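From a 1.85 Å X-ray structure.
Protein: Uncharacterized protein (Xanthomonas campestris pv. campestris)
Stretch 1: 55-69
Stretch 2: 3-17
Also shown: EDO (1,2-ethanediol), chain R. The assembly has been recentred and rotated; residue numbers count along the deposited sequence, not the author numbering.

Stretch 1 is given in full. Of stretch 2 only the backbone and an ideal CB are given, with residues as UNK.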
# COMPACT_ATOMS: atom_id res chain seq x y z
N GLY B 55 -6.85 12.29 17.15
CA GLY B 55 -5.92 11.77 18.14
C GLY B 55 -4.53 12.25 17.81
O GLY B 55 -3.75 12.63 18.68
N VAL B 56 -4.21 12.23 16.52
CA VAL B 56 -2.93 12.72 16.07
C VAL B 56 -2.81 14.19 16.46
O VAL B 56 -1.75 14.64 16.93
CB VAL B 56 -2.77 12.55 14.55
CG1 VAL B 56 -1.47 13.15 14.09
CG2 VAL B 56 -2.83 11.10 14.17
N GLN B 57 -3.89 14.95 16.30
CA GLN B 57 -3.83 16.40 16.52
C GLN B 57 -3.62 16.73 17.98
O GLN B 57 -2.92 17.70 18.31
CB GLN B 57 -5.08 17.11 16.03
CG GLN B 57 -5.34 18.41 16.77
CD GLN B 57 -6.22 19.36 16.00
OE1 GLN B 57 -6.73 19.04 14.93
NE2 GLN B 57 -6.41 20.56 16.55
N ARG B 58 -4.23 15.94 18.86
CA ARG B 58 -3.95 16.06 20.28
C ARG B 58 -2.46 15.86 20.54
O ARG B 58 -1.89 16.49 21.44
CB ARG B 58 -4.77 15.04 21.06
CG ARG B 58 -6.26 15.31 21.00
CD ARG B 58 -6.96 14.83 22.27
NE ARG B 58 -6.41 13.56 22.74
CZ ARG B 58 -6.95 12.36 22.51
NH1 ARG B 58 -6.37 11.27 22.98
NH2 ARG B 58 -8.08 12.26 21.82
N CYS B 59 -1.83 15.01 19.73
CA CYS B 59 -0.40 14.76 19.84
C CYS B 59 0.43 15.90 19.27
O CYS B 59 1.55 16.16 19.72
CB CYS B 59 -0.03 13.44 19.15
SG CYS B 59 -0.57 11.95 20.03
N LEU B 60 -0.11 16.59 18.28
CA LEU B 60 0.58 17.75 17.71
C LEU B 60 0.40 18.98 18.61
O LEU B 60 1.30 19.82 18.72
CB LEU B 60 0.08 18.04 16.28
CG LEU B 60 0.73 17.25 15.14
CD1 LEU B 60 -0.08 17.37 13.84
CD2 LEU B 60 2.18 17.70 14.92
N GLU B 61 -0.75 19.08 19.25
CA GLU B 61 -1.00 20.16 20.20
C GLU B 61 -0.14 19.99 21.46
O GLU B 61 0.39 20.96 21.99
CB GLU B 61 -2.49 20.24 20.53
CG GLU B 61 -3.31 20.75 19.36
CD GLU B 61 -4.81 20.55 19.52
OE1 GLU B 61 -5.22 19.61 20.23
OE2 GLU B 61 -5.57 21.33 18.92
N LEU B 62 0.01 18.75 21.91
CA LEU B 62 0.88 18.45 23.05
C LEU B 62 2.35 18.87 22.86
O LEU B 62 2.94 19.46 23.77
CB LEU B 62 0.82 16.96 23.39
CG LEU B 62 1.98 16.44 24.25
CD1 LEU B 62 1.91 17.04 25.67
CD2 LEU B 62 2.05 14.91 24.30
N LEU B 63 2.93 18.56 21.71
CA LEU B 63 4.37 18.76 21.50
C LEU B 63 4.67 20.10 20.82
O LEU B 63 5.80 20.35 20.39
CB LEU B 63 4.95 17.61 20.67
CG LEU B 63 4.89 16.20 21.27
CD1 LEU B 63 4.83 15.15 20.18
CD2 LEU B 63 6.07 15.96 22.19
N ASN B 64 3.66 20.95 20.71
CA ASN B 64 3.82 22.29 20.14
C ASN B 64 3.95 22.31 18.61
O ASN B 64 4.05 23.37 18.00
CB ASN B 64 5.01 23.03 20.78
CG ASN B 64 4.87 23.19 22.29
OD1 ASN B 64 3.77 23.42 22.81
ND2 ASN B 64 5.99 23.10 23.00
N GLY B 65 3.94 21.13 17.99
CA GLY B 65 3.94 21.05 16.55
C GLY B 65 2.60 21.48 15.99
O GLY B 65 1.54 21.15 16.54
N SER B 66 2.63 22.23 14.89
CA SER B 66 1.40 22.75 14.31
C SER B 66 0.60 21.69 13.55
O SER B 66 1.08 20.58 13.30
CB SER B 66 1.68 23.98 13.43
OG SER B 66 2.70 23.73 12.47
N ILE B 67 -0.62 22.05 13.18
CA ILE B 67 -1.56 21.12 12.58
C ILE B 67 -1.74 21.44 11.10
O ILE B 67 -2.35 22.45 10.75
CB ILE B 67 -2.91 21.17 13.29
CG1 ILE B 67 -2.80 20.55 14.69
CG2 ILE B 67 -3.96 20.42 12.48
CD1 ILE B 67 -1.80 21.23 15.61
N PRO B 68 -1.22 20.57 10.22
CA PRO B 68 -1.15 20.69 8.76
C PRO B 68 -2.34 21.39 8.05
O PRO B 68 -3.49 21.29 8.49
CB PRO B 68 -1.02 19.23 8.30
CG PRO B 68 -0.24 18.58 9.42
CD PRO B 68 -0.64 19.29 10.69
N THR B 69 -2.04 22.09 6.96
CA THR B 69 -3.04 22.87 6.22
C THR B 69 -3.62 22.09 5.05
O THR B 69 -2.89 21.62 4.17
CB THR B 69 -2.44 24.19 5.70
OG1 THR B 69 -2.22 24.10 4.29
CG2 THR B 69 -1.12 24.49 6.40
N UNK B 3 14.51 15.08 18.55
CA UNK B 3 13.62 13.98 18.84
C UNK B 3 12.16 14.44 18.77
O UNK B 3 11.36 13.84 18.06
CB UNK B 3 13.94 13.39 20.22
N UNK B 4 11.82 15.49 19.49
CA UNK B 4 10.45 15.98 19.47
C UNK B 4 10.05 16.41 18.08
O UNK B 4 8.95 16.11 17.63
CB UNK B 4 10.28 17.14 20.45
N UNK B 5 10.94 17.12 17.40
CA UNK B 5 10.60 17.70 16.11
C UNK B 5 10.67 16.71 14.94
O UNK B 5 10.21 17.03 13.84
CB UNK B 5 11.53 18.88 15.83
N UNK B 6 11.22 15.53 15.16
CA UNK B 6 11.07 14.46 14.17
C UNK B 6 9.74 13.74 14.39
O UNK B 6 9.03 13.41 13.44
CB UNK B 6 12.24 13.47 14.25
N UNK B 7 9.40 13.51 15.65
CA UNK B 7 8.11 12.95 16.05
C UNK B 7 7.00 13.85 15.51
O UNK B 7 6.05 13.38 14.87
CB UNK B 7 8.01 12.81 17.57
N UNK B 8 7.13 15.15 15.77
CA UNK B 8 6.20 16.16 15.27
C UNK B 8 6.13 16.16 13.74
O UNK B 8 5.04 16.26 13.15
CB UNK B 8 6.61 17.55 15.77
N UNK B 9 7.29 16.03 13.11
CA UNK B 9 7.39 15.91 11.65
C UNK B 9 6.55 14.75 11.08
O UNK B 9 5.79 14.95 10.12
CB UNK B 9 8.86 15.72 11.25
N UNK B 10 6.70 13.55 11.65
CA UNK B 10 5.95 12.36 11.21
C UNK B 10 4.51 12.38 11.69
O UNK B 10 3.62 11.86 11.01
CB UNK B 10 6.63 11.09 11.71
N UNK B 11 4.26 12.99 12.84
CA UNK B 11 2.89 13.21 13.28
C UNK B 11 2.09 14.06 12.27
O UNK B 11 0.93 13.77 11.99
CB UNK B 11 2.89 13.89 14.65
N UNK B 12 2.73 15.11 11.74
CA UNK B 12 2.09 15.97 10.74
C UNK B 12 1.80 15.26 9.42
O UNK B 12 0.75 15.48 8.82
CB UNK B 12 2.98 17.19 10.47
N UNK B 13 2.72 14.41 8.96
CA UNK B 13 2.52 13.61 7.75
C UNK B 13 1.24 12.79 7.91
O UNK B 13 0.35 12.83 7.07
CB UNK B 13 3.72 12.70 7.48
N UNK B 14 1.17 12.06 9.02
CA UNK B 14 0.04 11.17 9.31
C UNK B 14 -1.28 11.92 9.41
O UNK B 14 -2.29 11.47 8.89
CB UNK B 14 0.29 10.41 10.61
N UNK B 15 -1.26 13.07 10.09
CA UNK B 15 -2.48 13.85 10.24
C UNK B 15 -3.06 14.11 8.86
O UNK B 15 -4.27 14.05 8.66
CB UNK B 15 -2.21 15.16 10.98
N UNK B 16 -2.18 14.40 7.91
CA UNK B 16 -2.57 14.74 6.55
C UNK B 16 -2.92 13.47 5.79
O UNK B 16 -3.79 13.46 4.93
CB UNK B 16 -1.46 15.51 5.84
N UNK B 17 -2.22 12.39 6.12
CA UNK B 17 -2.50 11.10 5.54
C UNK B 17 -3.92 10.64 5.94
O UNK B 17 -4.65 10.07 5.13
CB UNK B 17 -1.45 10.08 5.98
C1 EDO R . 13.54 17.03 11.45
O1 EDO R . 12.17 17.42 11.32
C2 EDO R . 14.33 17.50 10.24
O2 EDO R . 15.67 16.97 10.30

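Stretch 2 is helical throughout and runs at 150° to helix 55-62, so its early positions meet the end of that helix and the loop after it, and its later positions meet both Val56 and Pro68.

Position 3 has nothing of stretch 1 within 5.5 Å of its ideal CB, and almost any helix-compatible residue would do; it is Ser3. At position 4 the CB points toward stretch 1, 4.7 Å from Leu63 CD2, with Asn64 beyond. Leucine, or a longer chain with an aliphatic stem such as methionine, lysine or arginine, could lie along Leu63. The residue is Arg4: its NE comes 3.2 Å from Leu63 CD2, and one guanidinium face lies against Leu63 CB. Asn64 ND2 sits at the guanidinium edge, 3.3 Å from Arg4 NH1, but both are donors and no hydrogen bond forms.

Position 5 points sideways into open space and suits polar residues; Glu5 bends back only as far as 4.4 Å, OE2 to Leu63 O. Its backbone O accepts a hydrogen bond from ethanediol O1 (3.2 Å). Position 6 is out of reach and leaves the choice open; Arg6 has ethanediol over one guanidinium face.

Position 7 points toward Leu63, its ideal CB 4.7 Å from Leu63 CD1, which favours an aliphatic residue. Leu7 places CD1 3.5 Å from Leu63 CD1. Position 8 is flanked by Leu60, Leu63 and Gly65, with Gly65 CA 4.5 Å from the ideal CB. Alanine, valine or another compact apolar residue would suit. In Val8, CG1 packs 3.4 Å from Gly65 CA and CG2 3.7 Å from Leu63 CB; an ideal CB on Gly65 would lie 2.1 Å from Val8 CG1, a clash that glycine avoids.

Positions 9 and 10 make no contact with stretch 1, which sets no preference there. They are Lys9, whose side chain is used within its own helix, and Trp10.

Position 11 faces Val56, Cys59 and Leu60, an apolar surface calling for leucine, isoleucine or methionine. Leu11 sends CD1 to 3.5 Å from Cys59 CB and 3.9 Å from Leu63 CD1, while CD2 lies 4.0 Å from Val56 CG1.

At position 12 the ideal CB is 3.7 Å from Pro68 CG and 4.8 Å from Ser66 O, an acceptor that invites a donor on a flexible stem: glutamine, lysine or arginine. Gln12 NE2 donates to Ser66 O at 2.8 Å and 169°, and its CG touches Leu60 CD2 (3.4 Å).

Position 13 points away and suits polar residues; Asp13 OD2 takes a salt bridge from Lys9 NZ at 3.0 Å. At position 14 the ideal CB points sideways, 4.8 Å from Val56 CG1, so stretch 1 sets little preference and a small or apolar residue would do; Ala14 stays clear of it.

Position 15 points toward Val56, Leu60 and Pro68, with Ile67 and Gln57 farther out, so a large apolar or aromatic residue fits. Tyr15 receives Ile67 CG2 over one ring face, 3.8 Å from the ring centroid, and Val56 CG1 at the ring edge. With residues 8, 11 and 12 it surrounds Leu60.

Position 16 looks toward Pro68; a small residue suffices, and Ala16 CB lies 4.5 Å from Pro68 CB. Position 17 is unconstrained: Met17, as selenomethionine.

Stretch 2 (3-17) SRERLVKWLQDAYAM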
# COMPACT_ATOMS: atom_id res chain seq x y z
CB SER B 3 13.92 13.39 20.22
OG SER B 3 13.78 14.36 21.23
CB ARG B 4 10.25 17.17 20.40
CG ARG B 4 8.95 17.92 20.10
CD ARG B 4 8.59 18.91 21.19
NE ARG B 4 8.32 18.27 22.47
CZ ARG B 4 7.84 18.91 23.54
NH1 ARG B 4 7.57 20.20 23.46
NH2 ARG B 4 7.62 18.25 24.67
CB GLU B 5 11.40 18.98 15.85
CG GLU B 5 10.61 20.30 16.01
CD GLU B 5 9.74 20.37 17.27
OE1 GLU B 5 9.83 21.38 18.00
OE2 GLU B 5 8.97 19.43 17.53
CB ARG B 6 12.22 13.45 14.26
CG ARG B 6 11.92 12.14 13.54
CD ARG B 6 11.69 12.39 12.06
NE ARG B 6 12.88 12.97 11.46
CZ ARG B 6 12.90 13.62 10.30
NH1 ARG B 6 14.04 14.12 9.84
NH2 ARG B 6 11.77 13.78 9.61
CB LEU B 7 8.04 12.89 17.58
CG LEU B 7 7.22 11.82 18.31
CD1 LEU B 7 6.81 12.33 19.67
CD2 LEU B 7 6.00 11.42 17.51
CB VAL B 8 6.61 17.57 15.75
CG1 VAL B 8 5.82 18.64 15.02
CG2 VAL B 8 6.42 17.69 17.27
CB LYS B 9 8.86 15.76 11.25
CG LYS B 9 9.17 16.20 9.84
CD LYS B 9 9.00 15.07 8.86
CE LYS B 9 9.05 15.56 7.42
NZ LYS B 9 8.51 14.51 6.51
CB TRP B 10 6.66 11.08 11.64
CG TRP B 10 7.94 10.90 10.92
CD1 TRP B 10 8.33 11.57 9.81
CD2 TRP B 10 9.00 9.99 11.23
NE1 TRP B 10 9.57 11.15 9.41
CE2 TRP B 10 10.00 10.17 10.26
CE3 TRP B 10 9.20 9.04 12.23
CZ2 TRP B 10 11.19 9.45 10.27
CZ3 TRP B 10 10.39 8.31 12.23
CH2 TRP B 10 11.36 8.52 11.26
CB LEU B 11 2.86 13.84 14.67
CG LEU B 11 2.96 12.90 15.87
CD1 LEU B 11 2.81 13.69 17.17
CD2 LEU B 11 1.91 11.78 15.79
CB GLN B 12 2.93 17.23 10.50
CG GLN B 12 2.88 18.23 11.65
CD GLN B 12 3.86 19.35 11.48
OE1 GLN B 12 4.95 19.16 10.95
NE2 GLN B 12 3.48 20.54 11.93
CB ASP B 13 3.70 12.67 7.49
CG ASP B 13 4.95 13.39 7.01
OD1 ASP B 13 4.84 14.52 6.50
OD2 ASP B 13 6.06 12.83 7.14
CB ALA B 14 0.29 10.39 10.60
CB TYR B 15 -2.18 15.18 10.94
CG TYR B 15 -3.41 16.04 11.12
CD1 TYR B 15 -4.21 15.91 12.25
CD2 TYR B 15 -3.80 16.95 10.15
CE1 TYR B 15 -5.34 16.68 12.42
CE2 TYR B 15 -4.93 17.73 10.31
CZ TYR B 15 -5.70 17.59 11.45
OH TYR B 15 -6.83 18.36 11.63
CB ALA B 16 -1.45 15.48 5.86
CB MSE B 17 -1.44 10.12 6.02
CG MSE B 17 -1.45 8.78 5.34
SE MSE B 17 -0.27 7.59 6.33
CE MSE B 17 1.31 8.72 6.38
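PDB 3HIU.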